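Local coordinates for hydroxyethylphosphonate dioxygenase (Streptomyces albus, PDB 6B9R) that uses iron(II) and dioxygen to cleave the carbon-carbon bond of 2-hydroxyethylphosphonate, giving hydroxymethylphosphonate, at the interface of chains A and B. Numbering follows the deposited sequence. Chains: chain A/B, Hydroxyethylphosphonate dioxygenase.

Contacts 1 and 2 belong to one two-fold symmetric interface between two copies of the enzyme, and their C-alpha centres lie about 19 Å apart. Helix 215-223 serves both. Chain A lends A:Arg218 and A:Thr222 from it to contact 1, and chain B lends B:Ala216 and B:Leu220 to contact 2. Contact 1 is mainly polar, with hydrogen bonds from chain B loops to helix 58-67, the loop after it and 3-10 helix 72-75. Contact 2 is mainly apolar, with a tyrosine hydrogen bond at its side. By symmetry, each copy of helix 215-223 takes part in both. The pairing may well be the working dimer.

Contact 1: the interface of chains A and B. Residues chain A 65, 69-73, 218, 222; chain B 78-79, 118.
The side-chain amide of A:Asn71 joins two backbone stretches of chain B. A:Asn71 OD1 accepts from the backbone N of B:His79 at 2.9 Å, in a nearly straight bond (176° at H) whose donor stands above the carbonyl plane. A:Asn71 ND2 gives a hydrogen to B:Arg118 O at 2.9 Å, within the amide plane and on a lone pair of that carbonyl. With both ends of the amide engaged, its rotation is fixed. The imidazole of B:His79 lies nearly coplanar with this amide, and A:Asn71 OD1 sits at the ring edge. B:His79 NE2 at the ring tip meets the carboxylate of A:Glu72, 2.8 Å from A:Glu72 OE1 and 3.2 Å from A:Glu72 OE2. Both oxygens are met on their syn sides. The carboxylate would probably favour a protonated imidazole.

B:Arg118 reaches along A:Pro69 and A:Leu70 with its chain extended from CG to NE (chi2 171°, chi3 180°). Side-on, B:Arg118 NE at 2.9 Å and B:Arg118 NH2 at 3.0 Å both grip A:Ala65 O. A:Pro69 CA lies over the centre of one guanidinium face.

B:Ile78 packs against A:Asn71 through CB. B:Ile78 CG1 meets the methyl CG2 of A:Thr222 at 3.5 Å, and B:Ile78 CG2 meets A:Arg218 CB. Water 1 links B:Ile78 N to A:Arg218 O. Further out, A:Arg218 CG lies over the guanidinium of A:Arg73.

In chain A the site spans the end of helix 58-67, the loop after it, 3-10 helix 72-75 and helix 215-223; chain B supplies loop residues.

Contact 2: the interface of chains A and B. Residues chain A 422-423, 426-427, 430, 442; chain B 211-212, 216, 220.
The ring of A:Tyr442 has the side chain of B:Leu212 over one face and B:Leu220 CD1 in plane at an edge. CB leads away from helix 438-443 with CG anti to the backbone N (chi1 168°), which directs the ring towards chain B. B:Leu212 CB stands above the ring plane, just beyond the rim, 3.7 Å from A:Tyr442 CE1, while B:Leu212 O lies at the ring edge. On the other side, A:Tyr442 CE2 meets the methyl CD1 of B:Leu220 at 3.8 Å. A:Tyr442 CZ has B:Leu212 CD2 over the ring face at 3.7 Å. At the tip, the phenol A:Tyr442 OH donates to the backbone B:Leu212 O at 2.7 Å, on a lone pair of the carbonyl. A phenylalanine here would probably keep much of the ring contact but leave B:Leu212 O without this donor.

The apolar patch continues on helix 425-433. A:Ala430 CB meets B:Leu212 CG. In A:Val427, CG1 lies anti to the backbone N (chi1 171°), which turns that methyl towards B:Leu220 CD1. A:Val427 CG2 meets B:Glu211 O at 3.4 Å, B:Glu211 CB at 3.5 Å and also B:Ala216 CB. The side chain of B:Glu211 is modelled only to CB.

B:Ala216 and B:Leu220 come from helix 215-223. They face the loop that precedes helix 425-433, where A:Ala423 CB meets B:Leu220 CD2. Beside it, A:Ser422 CB touches B:Ala216 CA at 3.6 Å, while A:Ser422 O lies 3.4 Å from B:Ala216 CB.

Contact 1: the interface of chains A and B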
ATOM      1  N   ALA A  65      -2.247   3.252  22.393  1.00 16.03           N
ATOM      2  CA  ALA A  65      -3.140   3.943  21.466  1.00 16.49           C
ATOM      3  C   ALA A  65      -3.872   5.111  22.115  1.00 22.10           C
ATOM      4  O   ALA A  65      -4.350   5.997  21.396  1.00 18.73           O
ATOM      5  CB  ALA A  65      -4.165   2.973  20.869  1.00 16.64           C
ATOM      6  N   PRO A  69      -0.427   9.140  19.480  1.00 18.48           N
ATOM      7  CA  PRO A  69      -1.256   9.224  18.271  1.00 19.76           C
ATOM      8  C   PRO A  69      -1.029   8.066  17.308  1.00 19.14           C
ATOM      9  O   PRO A  69      -0.727   8.263  16.130  1.00 18.03           O
ATOM     10  CB  PRO A  69      -0.818  10.554  17.649  1.00 28.44           C
ATOM     11  CG  PRO A  69       0.613  10.662  18.023  1.00 24.81           C
ATOM     12  CD  PRO A  69       0.666  10.132  19.453  1.00 20.40           C
ATOM     13  N   LEU A  70      -1.157   6.844  17.813  1.00 15.82           N
ATOM     14  CA  LEU A  70      -1.095   5.678  16.944  1.00 16.20           C
ATOM     15  C   LEU A  70      -2.243   4.738  17.288  1.00 15.46           C
ATOM     16  O   LEU A  70      -3.010   4.962  18.236  1.00 18.08           O
ATOM     17  CB  LEU A  70       0.265   4.968  17.041  1.00 20.97           C
ATOM     18  CG  LEU A  70       0.867   4.590  18.402  1.00 25.70           C
ATOM     19  CD1 LEU A  70       0.040   3.578  19.202  1.00 20.57           C
ATOM     20  CD2 LEU A  70       2.270   4.059  18.189  1.00 25.35           C
ATOM     21  N   ASN A  71      -2.349   3.671  16.495  1.00 15.46           N
ATOM     22  CA  ASN A  71      -3.412   2.692  16.607  1.00 17.55           C
ATOM     23  C   ASN A  71      -2.879   1.377  17.149  1.00 15.69           C
ATOM     24  O   ASN A  71      -1.703   1.046  16.971  1.00 17.64           O
ATOM     25  CB  ASN A  71      -4.060   2.463  15.241  1.00 17.50           C
ATOM     26  CG  ASN A  71      -4.520   3.743  14.636  1.00 16.15           C
ATOM     27  OD1 ASN A  71      -5.549   4.287  15.036  1.00 19.38           O
ATOM     28  ND2 ASN A  71      -3.739   4.271  13.696  1.00 16.70           N
ATOM     29  N   GLU A  72      -3.766   0.638  17.816  1.00 15.85           N
ATOM     30  CA  GLU A  72      -3.434  -0.711  18.247  1.00 16.54           C
ATOM     31  C   GLU A  72      -2.874  -1.519  17.083  1.00 25.61           C
ATOM     32  O   GLU A  72      -1.908  -2.275  17.241  1.00 20.11           O
ATOM     33  CB  GLU A  72      -4.672  -1.388  18.835  1.00 16.13           C
ATOM     34  CG  GLU A  72      -5.248  -0.719  20.091  1.00 16.76           C
ATOM     35  CD  GLU A  72      -6.307   0.340  19.782  1.00 27.71           C
ATOM     36  OE1 GLU A  72      -6.434   0.746  18.604  1.00 27.67           O
ATOM     37  OE2 GLU A  72      -7.010   0.770  20.722  1.00 31.11           O
ATOM     38  N   ARG A  73      -3.450  -1.328  15.891  1.00 24.38           N
ATOM     39  CA  ARG A  73      -2.968  -1.975  14.674  1.00 26.25           C
ATOM     40  C   ARG A  73      -1.485  -1.712  14.431  1.00 28.80           C
ATOM     41  O   ARG A  73      -0.792  -2.557  13.849  1.00 24.03           O
ATOM     42  CB  ARG A  73      -3.777  -1.475  13.471  1.00 28.24           C
ATOM     43  CG  ARG A  73      -4.499  -2.514  12.694  1.00 31.17           C
ATOM     44  CD  ARG A  73      -5.253  -1.902  11.493  1.00 25.18           C
ATOM     45  NE  ARG A  73      -5.238  -2.806  10.337  1.00 26.20           N
ATOM     46  CZ  ARG A  73      -4.547  -2.578   9.224  1.00 28.62           C
ATOM     47  NH1 ARG A  73      -4.583  -3.443   8.224  1.00 35.41           N
ATOM     48  NH2 ARG A  73      -3.816  -1.481   9.118  1.00 36.24           N
ATOM     49  N   ARG A 218      -8.839   0.901   6.143  1.00 17.14           N
ATOM     50  CA  ARG A 218      -8.938   1.471   7.486  1.00 16.86           C
ATOM     51  C   ARG A 218      -8.909   2.987   7.440  1.00 16.99           C
ATOM     52  O   ARG A 218      -9.691   3.654   8.126  1.00 17.22           O
ATOM     53  CB  ARG A 218      -7.788   0.962   8.360  1.00 20.17           C
ATOM     54  CG  ARG A 218      -7.635  -0.540   8.389  1.00 24.65           C
ATOM     55  CD  ARG A 218      -8.814  -1.217   9.048  1.00 28.45           C
ATOM     56  NE  ARG A 218      -8.633  -2.666   9.098  1.00 25.76           N
ATOM     57  CZ  ARG A 218      -8.726  -3.471   8.048  1.00 27.85           C
ATOM     58  NH1 ARG A 218      -9.012  -2.976   6.858  1.00 32.92           N
ATOM     59  NH2 ARG A 218      -8.541  -4.777   8.191  1.00 36.99           N
ATOM     60  N   THR A 222     -12.248   5.990   7.915  1.00 17.99           N
ATOM     61  CA  THR A 222     -12.368   7.121   8.843  1.00 18.17           C
ATOM     62  C   THR A 222     -12.708   8.419   8.136  1.00 23.89           C
ATOM     63  O   THR A 222     -13.310   9.306   8.751  1.00 24.00           O
ATOM     64  CB  THR A 222     -11.084   7.363   9.645  1.00 17.96           C
ATOM     65  OG1 THR A 222     -10.026   7.782   8.766  1.00 17.77           O
ATOM     66  CG2 THR A 222     -10.679   6.124  10.447  1.00 18.54           C
TER
ATOM     67  N   ILE B  78      -8.862   1.613  12.559  1.00 18.74           N
ATOM     68  CA  ILE B  78      -8.043   2.667  13.126  1.00 18.11           C
ATOM     69  C   ILE B  78      -8.965   3.688  13.780  1.00 19.83           C
ATOM     70  O   ILE B  78     -10.176   3.686  13.578  1.00 21.13           O
ATOM     71  CB  ILE B  78      -7.100   3.317  12.082  1.00 19.17           C
ATOM     72  CG1 ILE B  78      -7.876   4.082  11.023  1.00 18.59           C
ATOM     73  CG2 ILE B  78      -6.185   2.269  11.448  1.00 18.46           C
ATOM     74  CD1 ILE B  78      -6.989   5.060  10.256  1.00 20.48           C
ATOM     75  N   HIS B  79      -8.383   4.563  14.598  1.00 15.07           N
ATOM     76  CA  HIS B  79      -9.144   5.594  15.293  1.00 14.52           C
ATOM     77  C   HIS B  79      -9.366   6.812  14.404  1.00 20.69           C
ATOM     78  O   HIS B  79      -8.488   7.208  13.634  1.00 20.32           O
ATOM     79  CB  HIS B  79      -8.402   6.022  16.559  1.00 15.08           C
ATOM     80  CG  HIS B  79      -8.303   4.943  17.587  1.00 22.54           C
ATOM     81  ND1 HIS B  79      -9.083   4.924  18.722  1.00 26.44           N
ATOM     82  CD2 HIS B  79      -7.522   3.838  17.648  1.00 21.90           C
ATOM     83  CE1 HIS B  79      -8.781   3.857  19.442  1.00 32.86           C
ATOM     84  NE2 HIS B  79      -7.836   3.183  18.815  1.00 25.56           N
ATOM     85  N   ARG B 118      -3.859   9.732  14.351  1.00 13.79           N
ATOM     86  CA  ARG B 118      -3.887   8.295  14.139  1.00 17.40           C
ATOM     87  C   ARG B 118      -4.310   7.944  12.724  1.00 14.07           C
ATOM     88  O   ARG B 118      -4.172   6.787  12.316  1.00 16.78           O
ATOM     89  CB  ARG B 118      -4.818   7.642  15.169  1.00 14.14           C
ATOM     90  CG  ARG B 118      -4.320   7.875  16.610  1.00 13.92           C
ATOM     91  CD  ARG B 118      -5.345   7.414  17.659  1.00 14.75           C
ATOM     92  NE  ARG B 118      -4.855   7.635  19.022  1.00 18.69           N
ATOM     93  CZ  ARG B 118      -4.892   8.808  19.651  1.00 21.98           C
ATOM     94  NH1 ARG B 118      -5.378   9.880  19.035  1.00 21.54           N
ATOM     95  NH2 ARG B 118      -4.442   8.911  20.899  1.00 19.18           N
TER
HETATM   96  O   HOH W   1     -10.949   2.135  10.373  1.00 17.69           O

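Contact 2: the interface of chains A and B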
ATOM      1  N   SER A 422       1.618  -6.719  -0.304  1.00 16.67           N
ATOM      2  CA  SER A 422       1.786  -5.357   0.180  1.00 17.53           C
ATOM      3  C   SER A 422       3.125  -4.753  -0.227  1.00 23.57           C
ATOM      4  O   SER A 422       3.279  -3.531  -0.150  1.00 23.38           O
ATOM      5  CB  SER A 422       1.627  -5.331   1.698  1.00 18.83           C
ATOM      6  OG  SER A 422       0.345  -5.820   2.055  1.00 25.44           O
ATOM      7  N   ALA A 423       4.098  -5.564  -0.652  1.00 18.43           N
ATOM      8  CA  ALA A 423       5.346  -5.020  -1.190  1.00 22.32           C
ATOM      9  C   ALA A 423       5.095  -4.678  -2.659  1.00 21.45           C
ATOM     10  O   ALA A 423       5.349  -5.461  -3.580  1.00 20.38           O
ATOM     11  CB  ALA A 423       6.501  -5.996  -1.007  1.00 24.45           C
ATOM     12  N   ASP A 426       6.247   0.602  -5.449  1.00 21.48           N
ATOM     13  CA  ASP A 426       6.751   1.746  -4.697  1.00 24.25           C
ATOM     14  C   ASP A 426       7.537   1.292  -3.471  1.00 22.45           C
ATOM     15  O   ASP A 426       8.575   1.878  -3.139  1.00 21.01           O
ATOM     16  CB  ASP A 426       5.599   2.665  -4.289  1.00 28.52           C
ATOM     17  CG  ASP A 426       5.092   3.523  -5.444  1.00 34.17           C
ATOM     18  OD1 ASP A 426       5.829   3.697  -6.429  1.00 38.15           O
ATOM     19  OD2 ASP A 426       3.956   4.037  -5.361  1.00 35.52           O
ATOM     20  N   VAL A 427       7.055   0.256  -2.780  1.00 19.53           N
ATOM     21  CA  VAL A 427       7.805  -0.290  -1.647  1.00 18.27           C
ATOM     22  C   VAL A 427       9.151  -0.832  -2.116  1.00 18.79           C
ATOM     23  O   VAL A 427      10.192  -0.593  -1.498  1.00 19.18           O
ATOM     24  CB  VAL A 427       6.988  -1.382  -0.927  1.00 18.61           C
ATOM     25  CG1 VAL A 427       7.870  -2.109   0.107  1.00 18.31           C
ATOM     26  CG2 VAL A 427       5.745  -0.793  -0.245  1.00 19.57           C
ATOM     27  N   ALA A 430      11.566   1.858  -2.672  1.00 19.79           N
ATOM     28  CA  ALA A 430      12.031   2.365  -1.383  1.00 19.96           C
ATOM     29  C   ALA A 430      13.068   1.431  -0.769  1.00 20.40           C
ATOM     30  O   ALA A 430      14.097   1.888  -0.257  1.00 20.87           O
ATOM     31  CB  ALA A 430      10.848   2.567  -0.433  1.00 19.44           C
ATOM     32  N   TYR A 442      14.666  -2.200   9.226  1.00 24.37           N
ATOM     33  CA  TYR A 442      13.286  -2.053   8.768  1.00 23.76           C
ATOM     34  C   TYR A 442      12.471  -3.285   9.126  1.00 21.87           C
ATOM     35  O   TYR A 442      11.341  -3.173   9.615  1.00 23.48           O
ATOM     36  CB  TYR A 442      13.276  -1.791   7.262  1.00 20.72           C
ATOM     37  CG  TYR A 442      11.917  -1.902   6.596  1.00 20.08           C
ATOM     38  CD1 TYR A 442      10.883  -1.044   6.932  1.00 21.13           C
ATOM     39  CD2 TYR A 442      11.682  -2.868   5.623  1.00 21.04           C
ATOM     40  CE1 TYR A 442       9.637  -1.137   6.310  1.00 20.16           C
ATOM     41  CE2 TYR A 442      10.449  -2.969   4.997  1.00 22.27           C
ATOM     42  CZ  TYR A 442       9.428  -2.097   5.344  1.00 18.99           C
ATOM     43  OH  TYR A 442       8.195  -2.208   4.714  1.00 21.16           O
TER
ATOM     44  N   GLU B 211       5.061   4.223   1.773  1.00 28.90           N
ATOM     45  CA  GLU B 211       4.799   2.855   1.363  1.00 38.15           C
ATOM     46  C   GLU B 211       5.330   1.851   2.391  1.00 26.18           C
ATOM     47  O   GLU B 211       4.722   0.798   2.619  1.00 27.66           O
ATOM     48  CB  GLU B 211       5.420   2.643  -0.027  1.00 27.86           C
ATOM     49  N   LEU B 212       6.451   2.180   3.040  1.00 30.87           N
ATOM     50  CA  LEU B 212       7.166   1.215   3.872  1.00 31.63           C
ATOM     51  C   LEU B 212       6.414   0.843   5.145  1.00 25.36           C
ATOM     52  O   LEU B 212       6.478  -0.311   5.583  1.00 22.06           O
ATOM     53  CB  LEU B 212       8.534   1.778   4.246  1.00 27.65           C
ATOM     54  CG  LEU B 212       9.532   1.843   3.104  1.00 25.28           C
ATOM     55  CD1 LEU B 212      10.729   2.677   3.547  1.00 25.51           C
ATOM     56  CD2 LEU B 212       9.957   0.427   2.701  1.00 20.83           C
ATOM     57  N   ALA B 216       3.090  -3.364   4.397  1.00 16.50           N
ATOM     58  CA  ALA B 216       4.272  -3.880   3.714  1.00 16.61           C
ATOM     59  C   ALA B 216       5.323  -4.332   4.721  1.00 20.07           C
ATOM     60  O   ALA B 216       5.905  -5.414   4.578  1.00 16.78           O
ATOM     61  CB  ALA B 216       4.832  -2.823   2.752  1.00 16.46           C
ATOM     62  N   LEU B 220       6.755  -8.185   4.869  1.00 17.52           N
ATOM     63  CA  LEU B 220       8.182  -8.370   4.642  1.00 19.72           C
ATOM     64  C   LEU B 220       8.874  -8.915   5.891  1.00 20.59           C
ATOM     65  O   LEU B 220       9.794  -9.739   5.789  1.00 18.03           O
ATOM     66  CB  LEU B 220       8.811  -7.046   4.183  1.00 17.60           C
ATOM     67  CG  LEU B 220       8.323  -6.595   2.800  1.00 17.26           C
ATOM     68  CD1 LEU B 220       8.814  -5.203   2.427  1.00 17.67           C
ATOM     69  CD2 LEU B 220       8.767  -7.610   1.736  1.00 17.94           C
TER